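Local coordinates for protein iron transport multicopper oxidase FET3 (Saccharomyces cerevisiae, PDB 1ZPU) that oxidises ferrous to ferric iron at the cell surface with oxygen and four bound coppers, feeding high-affinity iron uptake, and also oxidises cuprous ions, at residues Y365-K376 / G474-F482; N337-K345 / L518-V526. All coordinates share one frame; numbering follows the deposited sequence.

Contact 1 of 2, residues Y365-K376 / G474-F482; sequences YGSNTHTFILEK and GLVLVEDPF. With NAG (2-acetamido-2-deoxy-beta-D-glucopyranose), chain B.
Val-476 and Val-478 each straddle two residues of the neighbouring strand, the classic parallel ladder. Val-476 N gives to His-370 O and Val-476 O takes from Phe-372 N; two residues on, Val-478 N gives to Phe-372 O (2.8 Å, 176° at the hydrogen) and Val-478 O takes from Leu-374 N. A weak bond from Asp-480 N to Leu-374 O ends the series just before the helix at 481-486.

Leu-374 shows how side chains lie along this ladder. Its CB sits 3.9 Å from Val-478 O and close to Glu-479 CA. With CG anti to the carbonyl carbon (chi1 -46°), the branch point stays 4.0 Å from that same oxygen, and CD1 then reaches the Glu-479 side chain, 3.6 Å from OE1. The carboxylate there is held from beyond the pair, by Asn-455 N and His-399 NE2. On this same face Phe-372 lays its CB against Leu-477 CD2 (3.9 Å), while its CE1 meets Leu-475 CD2 (3.9 Å); strand 316-326 packs over them. On the opposite face, which Val-476 shares, Thr-371 CG2 touches Val-478 CG2 (3.8 Å), which also lies over one face of the Tyr-365 ring, beside helix 348-352. Further along, Ile-373 CG2 meets Pro-481 CD (3.8 Å), the two side chains crossing at about a right angle.

Strand 371-374 is the edge strand of a five-stranded sheet, laid parallel to 474-479 and facing a second sheet, the beta-sandwich arrangement of a cupredoxin domain, here the third of this multicopper oxidase.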
# COMPACT_ATOMS: atom_id res chain seq x y z
N TYR A 365 -20.88 -11.45 -8.59
CA TYR A 365 -19.91 -10.38 -8.42
C TYR A 365 -19.10 -10.12 -9.69
O TYR A 365 -18.30 -9.19 -9.74
CB TYR A 365 -18.98 -10.66 -7.24
CG TYR A 365 -19.70 -10.79 -5.93
CD1 TYR A 365 -20.05 -12.04 -5.43
CD2 TYR A 365 -20.02 -9.66 -5.17
CE1 TYR A 365 -20.70 -12.16 -4.23
CE2 TYR A 365 -20.67 -9.78 -3.95
CZ TYR A 365 -21.00 -11.04 -3.49
OH TYR A 365 -21.65 -11.19 -2.29
N GLY A 366 -19.30 -10.96 -10.71
CA GLY A 366 -18.66 -10.77 -12.01
C GLY A 366 -17.55 -11.76 -12.30
O GLY A 366 -16.99 -12.37 -11.38
N SER A 367 -17.25 -11.91 -13.58
CA SER A 367 -16.22 -12.83 -14.06
C SER A 367 -14.86 -12.14 -14.24
O SER A 367 -13.82 -12.80 -14.18
CB SER A 367 -16.65 -13.45 -15.38
OG SER A 367 -17.03 -12.43 -16.28
N ASN A 368 -14.89 -10.83 -14.47
CA ASN A 368 -13.67 -10.09 -14.80
C ASN A 368 -13.23 -9.20 -13.64
O ASN A 368 -12.55 -8.18 -13.80
CB ASN A 368 -13.88 -9.26 -16.06
CG ASN A 368 -12.68 -9.29 -16.97
OD1 ASN A 368 -12.83 -9.39 -18.18
ND2 ASN A 368 -11.48 -9.23 -16.39
N THR A 369 -13.60 -9.64 -12.46
CA THR A 369 -13.50 -8.83 -11.27
C THR A 369 -12.55 -9.54 -10.29
O THR A 369 -12.05 -8.93 -9.34
CB THR A 369 -14.91 -8.66 -10.73
OG1 THR A 369 -15.09 -7.33 -10.23
CG2 THR A 369 -15.25 -9.72 -9.69
N HIS A 370 -12.29 -10.81 -10.60
CA HIS A 370 -11.49 -11.73 -9.77
C HIS A 370 -11.91 -11.74 -8.31
O HIS A 370 -11.10 -11.44 -7.42
CB HIS A 370 -9.99 -11.46 -9.87
CG HIS A 370 -9.19 -12.71 -10.04
ND1 HIS A 370 -7.90 -12.71 -10.51
CD2 HIS A 370 -9.52 -14.01 -9.85
CE1 HIS A 370 -7.46 -13.96 -10.58
NE2 HIS A 370 -8.43 -14.77 -10.19
N THR A 371 -13.18 -12.10 -8.07
CA THR A 371 -13.72 -12.12 -6.72
C THR A 371 -13.73 -13.52 -6.14
O THR A 371 -14.10 -14.48 -6.80
CB THR A 371 -15.13 -11.48 -6.65
OG1 THR A 371 -14.99 -10.06 -6.65
CG2 THR A 371 -15.84 -11.87 -5.39
N PHE A 372 -13.28 -13.63 -4.89
CA PHE A 372 -13.37 -14.87 -4.12
C PHE A 372 -14.23 -14.65 -2.90
O PHE A 372 -14.21 -13.57 -2.30
CB PHE A 372 -11.99 -15.31 -3.67
CG PHE A 372 -11.06 -15.62 -4.79
CD1 PHE A 372 -10.41 -14.60 -5.48
CD2 PHE A 372 -10.83 -16.94 -5.17
CE1 PHE A 372 -9.54 -14.88 -6.52
CE2 PHE A 372 -9.97 -17.24 -6.20
CZ PHE A 372 -9.32 -16.21 -6.88
N ILE A 373 -15.00 -15.67 -2.53
CA ILE A 373 -15.80 -15.60 -1.31
C ILE A 373 -15.15 -16.42 -0.19
O ILE A 373 -14.81 -17.59 -0.38
CB ILE A 373 -17.25 -16.03 -1.54
CG1 ILE A 373 -17.85 -15.20 -2.68
CG2 ILE A 373 -18.07 -15.85 -0.25
CD1 ILE A 373 -19.26 -15.58 -3.03
N LEU A 374 -14.98 -15.79 0.96
CA LEU A 374 -14.37 -16.45 2.11
C LEU A 374 -15.42 -16.79 3.15
O LEU A 374 -16.31 -15.99 3.40
CB LEU A 374 -13.28 -15.56 2.72
CG LEU A 374 -12.26 -14.86 1.82
CD1 LEU A 374 -11.39 -13.96 2.68
CD2 LEU A 374 -11.41 -15.84 1.01
N GLU A 375 -15.31 -17.98 3.76
CA GLU A 375 -16.30 -18.48 4.71
C GLU A 375 -16.10 -18.00 6.15
O GLU A 375 -15.00 -17.62 6.54
CB GLU A 375 -16.37 -20.01 4.69
CG GLU A 375 -16.90 -20.62 3.39
CD GLU A 375 -18.36 -20.24 3.08
OE1 GLU A 375 -19.24 -20.34 3.98
OE2 GLU A 375 -18.61 -19.86 1.91
N LYS A 376 -17.18 -18.06 6.92
CA LYS A 376 -17.30 -17.46 8.27
C LYS A 376 -16.01 -17.26 9.05
O LYS A 376 -15.68 -16.13 9.38
CB LYS A 376 -18.38 -18.13 9.14
CG LYS A 376 -18.80 -19.58 8.75
CD LYS A 376 -19.65 -20.22 9.87
CE LYS A 376 -19.84 -21.73 9.67
NZ LYS A 376 -18.54 -22.41 9.34
N GLY A 474 -4.86 -6.89 -9.47
CA GLY A 474 -5.64 -6.95 -8.23
C GLY A 474 -6.77 -7.94 -8.27
O GLY A 474 -7.26 -8.30 -9.34
N LEU A 475 -7.18 -8.38 -7.09
CA LEU A 475 -8.31 -9.29 -6.94
C LEU A 475 -9.11 -8.94 -5.69
O LEU A 475 -8.60 -8.28 -4.79
CB LEU A 475 -7.86 -10.75 -6.90
CG LEU A 475 -6.88 -11.25 -5.85
CD1 LEU A 475 -7.57 -11.44 -4.53
CD2 LEU A 475 -6.36 -12.57 -6.34
N VAL A 476 -10.36 -9.39 -5.64
CA VAL A 476 -11.28 -8.97 -4.60
C VAL A 476 -11.70 -10.13 -3.69
O VAL A 476 -12.16 -11.18 -4.16
CB VAL A 476 -12.53 -8.29 -5.20
CG1 VAL A 476 -13.50 -7.86 -4.11
CG2 VAL A 476 -12.14 -7.12 -6.07
N LEU A 477 -11.55 -9.92 -2.39
CA LEU A 477 -11.95 -10.90 -1.38
C LEU A 477 -13.23 -10.46 -0.67
O LEU A 477 -13.27 -9.40 -0.08
CB LEU A 477 -10.84 -11.10 -0.36
CG LEU A 477 -9.51 -11.66 -0.87
CD1 LEU A 477 -8.57 -11.86 0.28
CD2 LEU A 477 -9.69 -12.98 -1.61
N VAL A 478 -14.27 -11.28 -0.74
CA VAL A 478 -15.50 -11.00 -0.02
C VAL A 478 -15.57 -11.96 1.17
O VAL A 478 -15.79 -13.17 1.01
CB VAL A 478 -16.74 -11.15 -0.93
CG1 VAL A 478 -18.02 -10.90 -0.16
CG2 VAL A 478 -16.65 -10.21 -2.10
N GLU A 479 -15.35 -11.41 2.36
CA GLU A 479 -15.35 -12.17 3.61
C GLU A 479 -16.76 -12.31 4.18
O GLU A 479 -17.44 -11.31 4.37
CB GLU A 479 -14.47 -11.45 4.60
CG GLU A 479 -13.69 -12.33 5.52
CD GLU A 479 -12.37 -11.69 5.92
OE1 GLU A 479 -11.63 -11.27 5.01
OE2 GLU A 479 -12.10 -11.59 7.14
N ASP A 480 -17.16 -13.54 4.48
CA ASP A 480 -18.58 -13.90 4.71
C ASP A 480 -19.58 -12.76 4.51
O ASP A 480 -19.88 -12.02 5.44
CB ASP A 480 -18.81 -14.66 6.04
CG ASP A 480 -18.58 -13.79 7.26
OD1 ASP A 480 -17.79 -12.83 7.17
OD2 ASP A 480 -19.20 -14.07 8.31
N PRO A 481 -20.09 -12.63 3.28
CA PRO A 481 -21.07 -11.61 2.93
C PRO A 481 -22.28 -11.63 3.85
O PRO A 481 -22.92 -10.59 4.04
CB PRO A 481 -21.50 -11.99 1.50
CG PRO A 481 -21.01 -13.39 1.30
CD PRO A 481 -19.77 -13.48 2.12
N PHE A 482 -22.61 -12.78 4.43
CA PHE A 482 -23.72 -12.85 5.38
C PHE A 482 -23.38 -12.15 6.69
O PHE A 482 -24.23 -11.49 7.28
CB PHE A 482 -24.18 -14.29 5.62
CG PHE A 482 -24.73 -14.98 4.39
CD1 PHE A 482 -24.35 -16.28 4.08
CD2 PHE A 482 -25.61 -14.32 3.54
CE1 PHE A 482 -24.84 -16.92 2.94
CE2 PHE A 482 -26.11 -14.95 2.40
CZ PHE A 482 -25.72 -16.25 2.11
C1 NAG B . -21.52 -20.77 0.59
C2 NAG B . -21.23 -22.12 -0.08
C3 NAG B . -21.69 -23.37 0.71
C4 NAG B . -22.32 -23.15 2.10
C5 NAG B . -22.42 -21.67 2.53
C6 NAG B . -22.45 -21.47 4.05
C7 NAG B . -21.33 -21.79 -2.54
C8 NAG B . -22.29 -21.40 -3.63
N2 NAG B . -21.88 -22.16 -1.38
O3 NAG B . -20.63 -24.30 0.82
O4 NAG B . -23.60 -23.75 2.12
O5 NAG B . -21.35 -20.92 1.98
O6 NAG B . -23.07 -20.21 4.32
O7 NAG B . -20.11 -21.77 -2.74

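Contact 2 of 2, residues N337-K345 / L518-V526; sequences NNITYTAPK and LTDLTGENV. With NAG (2-acetamido-2-deoxy-beta-D-glucopyranose), chain C; MAN (alpha-D-mannopyranose), chain J.
Glu-524 and Thr-340 form a polar link: Thr-340 N donates to Glu-524 OE1 at 2.8 Å (158° at the hydrogen), on the syn side of the carboxylate and 22° out of its plane. Thr-340 OG1 adds a weak bond to the same oxygen. The acid gets there with CG between its backbone N and carbonyl carbon (chi1 58°) and the chain extended beyond, crossing Ile-339 at about a right angle. Without the carboxylate, as with an alanine here, Thr-340 N and OG1 would probably both lose this acceptor, and a gap is likely to open beside Asn-338. At the opposite end of the contact, Lys-345 NZ bonds to Leu-521 O (3.0 Å), coming from well above the carbonyl plane.

Neither segment is helix or strand. The C-terminal tail, well past helix 494-502, lies against the loop that leaves strand 332-336 in the third cupredoxin domain.

Van der Waals contact fills the middle. Thr-522 CG2 sits 3.4 Å from Ala-343 O and 3.9 Å from Pro-344 CA, while Thr-342 CG2 faces Gly-523 O at 3.9 Å. Thr-342 OG1, which donates to Thr-340 O within its own loop, passes across Glu-524 CB.

Sugar lies close at two points: Asn-338 ND2 is covalently joined to C1 of an N-acetylglucosamine whose O7 approaches Glu-524 OE2 (3.4 Å), and a mannose of another glycan has its O2 3.5 Å from Thr-522 OG1.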
# COMPACT_ATOMS: atom_id res chain seq x y z
N ASN A 337 -3.50 -14.91 -12.55
CA ASN A 337 -3.85 -16.00 -13.46
C ASN A 337 -4.16 -15.44 -14.84
O ASN A 337 -3.28 -14.84 -15.46
CB ASN A 337 -5.02 -16.83 -12.92
CG ASN A 337 -4.70 -17.48 -11.59
OD1 ASN A 337 -3.56 -17.89 -11.33
ND2 ASN A 337 -5.71 -17.57 -10.72
N ASN A 338 -5.39 -15.60 -15.31
CA ASN A 338 -5.75 -15.09 -16.63
C ASN A 338 -6.67 -13.87 -16.59
O ASN A 338 -7.35 -13.57 -17.58
CB ASN A 338 -6.36 -16.20 -17.48
CG ASN A 338 -7.67 -16.73 -16.93
OD1 ASN A 338 -8.05 -16.45 -15.78
ND2 ASN A 338 -8.37 -17.54 -17.74
N ILE A 339 -6.66 -13.15 -15.47
CA ILE A 339 -7.57 -12.02 -15.25
C ILE A 339 -6.83 -10.72 -14.91
O ILE A 339 -5.98 -10.69 -14.03
CB ILE A 339 -8.61 -12.35 -14.13
CG1 ILE A 339 -9.46 -13.56 -14.54
CG2 ILE A 339 -9.50 -11.16 -13.81
CD1 ILE A 339 -10.38 -14.09 -13.46
N THR A 340 -7.16 -9.65 -15.65
CA THR A 340 -6.81 -8.28 -15.27
C THR A 340 -8.02 -7.72 -14.57
O THR A 340 -9.13 -7.82 -15.11
CB THR A 340 -6.66 -7.37 -16.49
OG1 THR A 340 -6.16 -8.10 -17.62
CG2 THR A 340 -5.78 -6.17 -16.17
N TYR A 341 -7.83 -7.12 -13.41
CA TYR A 341 -8.95 -6.52 -12.70
C TYR A 341 -9.64 -5.46 -13.55
O TYR A 341 -9.01 -4.51 -14.01
CB TYR A 341 -8.55 -5.92 -11.36
CG TYR A 341 -9.71 -5.20 -10.72
CD1 TYR A 341 -10.75 -5.91 -10.13
CD2 TYR A 341 -9.80 -3.81 -10.76
CE1 TYR A 341 -11.84 -5.25 -9.57
CE2 TYR A 341 -10.88 -3.14 -10.20
CZ TYR A 341 -11.90 -3.87 -9.60
OH TYR A 341 -12.97 -3.22 -9.04
N THR A 342 -10.93 -5.66 -13.76
CA THR A 342 -11.74 -4.71 -14.49
C THR A 342 -12.93 -4.34 -13.62
O THR A 342 -13.79 -5.17 -13.36
CB THR A 342 -12.21 -5.29 -15.83
OG1 THR A 342 -11.19 -6.16 -16.35
CG2 THR A 342 -12.49 -4.18 -16.81
N ALA A 343 -12.96 -3.09 -13.17
CA ALA A 343 -14.00 -2.56 -12.30
C ALA A 343 -15.42 -2.83 -12.80
O ALA A 343 -15.69 -2.69 -14.00
CB ALA A 343 -13.80 -1.06 -12.10
N PRO A 344 -16.32 -3.22 -11.89
CA PRO A 344 -17.70 -3.52 -12.22
C PRO A 344 -18.59 -2.27 -12.30
O PRO A 344 -18.15 -1.17 -11.94
CB PRO A 344 -18.13 -4.43 -11.07
CG PRO A 344 -17.28 -4.04 -9.94
CD PRO A 344 -16.05 -3.41 -10.46
N LYS A 345 -19.82 -2.45 -12.77
CA LYS A 345 -20.78 -1.35 -12.90
C LYS A 345 -21.38 -0.91 -11.56
O LYS A 345 -21.92 0.19 -11.44
CB LYS A 345 -21.91 -1.74 -13.87
CG LYS A 345 -21.62 -1.37 -15.33
CD LYS A 345 -22.58 -2.06 -16.30
CE LYS A 345 -21.91 -2.30 -17.65
NZ LYS A 345 -22.36 -3.60 -18.25
N LEU A 518 -28.10 -12.65 -12.68
CA LEU A 518 -27.13 -13.27 -13.59
C LEU A 518 -26.86 -12.34 -14.79
O LEU A 518 -27.76 -11.94 -15.52
CB LEU A 518 -27.56 -14.67 -13.99
CG LEU A 518 -27.51 -15.84 -12.97
CD1 LEU A 518 -27.40 -15.41 -11.45
CD2 LEU A 518 -28.82 -16.73 -13.22
N THR A 519 -25.57 -12.04 -14.96
CA THR A 519 -25.03 -10.81 -15.57
C THR A 519 -24.98 -10.70 -17.11
O THR A 519 -25.34 -11.64 -17.83
CB THR A 519 -23.58 -10.57 -15.04
OG1 THR A 519 -22.70 -11.57 -15.56
CG2 THR A 519 -23.52 -10.60 -13.50
N ASP A 520 -24.54 -9.53 -17.59
CA ASP A 520 -24.18 -9.25 -18.98
C ASP A 520 -23.15 -8.12 -18.92
O ASP A 520 -23.40 -7.01 -19.41
CB ASP A 520 -25.42 -8.81 -19.78
CG ASP A 520 -26.35 -9.98 -20.13
OD1 ASP A 520 -25.96 -10.88 -20.91
OD2 ASP A 520 -27.50 -10.00 -19.64
N LEU A 521 -21.98 -8.44 -18.35
CA LEU A 521 -21.09 -7.47 -17.63
C LEU A 521 -20.24 -6.46 -18.40
O LEU A 521 -20.68 -5.83 -19.36
CB LEU A 521 -20.20 -8.21 -16.60
CG LEU A 521 -19.81 -9.70 -16.68
CD1 LEU A 521 -19.09 -10.13 -17.96
CD2 LEU A 521 -19.00 -10.08 -15.47
N THR A 522 -19.01 -6.30 -17.90
CA THR A 522 -18.01 -5.34 -18.37
C THR A 522 -16.62 -6.03 -18.33
O THR A 522 -16.01 -6.16 -17.27
CB THR A 522 -18.06 -4.00 -17.53
OG1 THR A 522 -16.99 -3.12 -17.90
CG2 THR A 522 -17.99 -4.25 -16.03
N GLY A 523 -16.16 -6.51 -19.49
CA GLY A 523 -14.99 -7.39 -19.57
C GLY A 523 -13.66 -6.75 -19.93
O GLY A 523 -13.59 -5.56 -20.28
N GLU A 524 -12.59 -7.53 -19.81
CA GLU A 524 -11.28 -7.16 -20.31
C GLU A 524 -11.20 -7.39 -21.83
O GLU A 524 -11.97 -8.18 -22.38
CB GLU A 524 -10.18 -7.95 -19.61
CG GLU A 524 -10.30 -9.46 -19.73
CD GLU A 524 -9.32 -10.22 -18.85
OE1 GLU A 524 -9.16 -9.87 -17.65
OE2 GLU A 524 -8.70 -11.18 -19.35
N ASN A 525 -10.28 -6.69 -22.48
CA ASN A 525 -10.02 -6.89 -23.91
C ASN A 525 -9.60 -8.35 -24.15
O ASN A 525 -8.96 -8.96 -23.29
CB ASN A 525 -8.98 -5.88 -24.42
CG ASN A 525 -9.49 -4.41 -24.37
OD1 ASN A 525 -9.12 -3.63 -23.51
ND2 ASN A 525 -10.35 -4.06 -25.31
N VAL A 526 -10.00 -8.92 -25.28
CA VAL A 526 -9.76 -10.36 -25.47
C VAL A 526 -8.30 -10.74 -25.71
O VAL A 526 -7.44 -9.87 -25.91
CB VAL A 526 -10.74 -11.03 -26.47
CG1 VAL A 526 -11.88 -11.75 -25.69
CG2 VAL A 526 -11.29 -10.04 -27.50
C1 NAG C . -9.79 -17.32 -17.72
C2 NAG C . -10.92 -16.69 -18.53
C3 NAG C . -12.22 -17.49 -18.42
C4 NAG C . -12.00 -18.97 -18.10
C5 NAG C . -11.11 -19.16 -16.87
C6 NAG C . -10.16 -20.36 -16.99
C7 NAG C . -11.74 -14.37 -18.70
C8 NAG C . -13.23 -14.22 -18.52
N2 NAG C . -11.12 -15.34 -18.02
O3 NAG C . -12.98 -17.37 -19.60
O4 NAG C . -13.25 -19.57 -17.85
O5 NAG C . -10.35 -17.99 -16.60
O6 NAG C . -10.89 -21.50 -17.37
O7 NAG C . -11.13 -13.62 -19.46
C1 MAN J . -17.17 -1.27 -22.26
C2 MAN J . -15.73 -1.77 -22.11
C3 MAN J . -15.69 -3.08 -22.90
C4 MAN J . -16.47 -2.94 -24.24
C5 MAN J . -16.75 -1.47 -24.63
C6 MAN J . -17.58 -1.32 -25.91
O2 MAN J . -15.28 -1.95 -20.78
O3 MAN J . -16.22 -4.11 -22.08
O4 MAN J . -15.82 -3.55 -25.35
O5 MAN J . -17.30 -0.69 -23.55
O6 MAN J . -18.05 -2.58 -26.36

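In the fold
Contact 1 is nested within the chain loop that contact 2 closes, and their centres are 14 Å apart. Asn-368, in the turn leading into strand 371-374, joins them: its backbone O accepts from Thr-342 N (3.0 Å), and its OD1 probably bonds to Glu-524 N, although the modelled 2.5 Å is short. It thereby meets both segments of contact 2, while Leu-521 packs on Ser-367. Contact 1 comes close to the copper sites: between nearest atoms, Gly-474, at the start of its second strand, is about 4 Å from the side chain of the type 3 ligand His-462 and about 9 Å from a copper ion. In contact 2, the nearest side-chain atoms of Thr-340 and the type 1 ligand His-468 are about 10 Å apart.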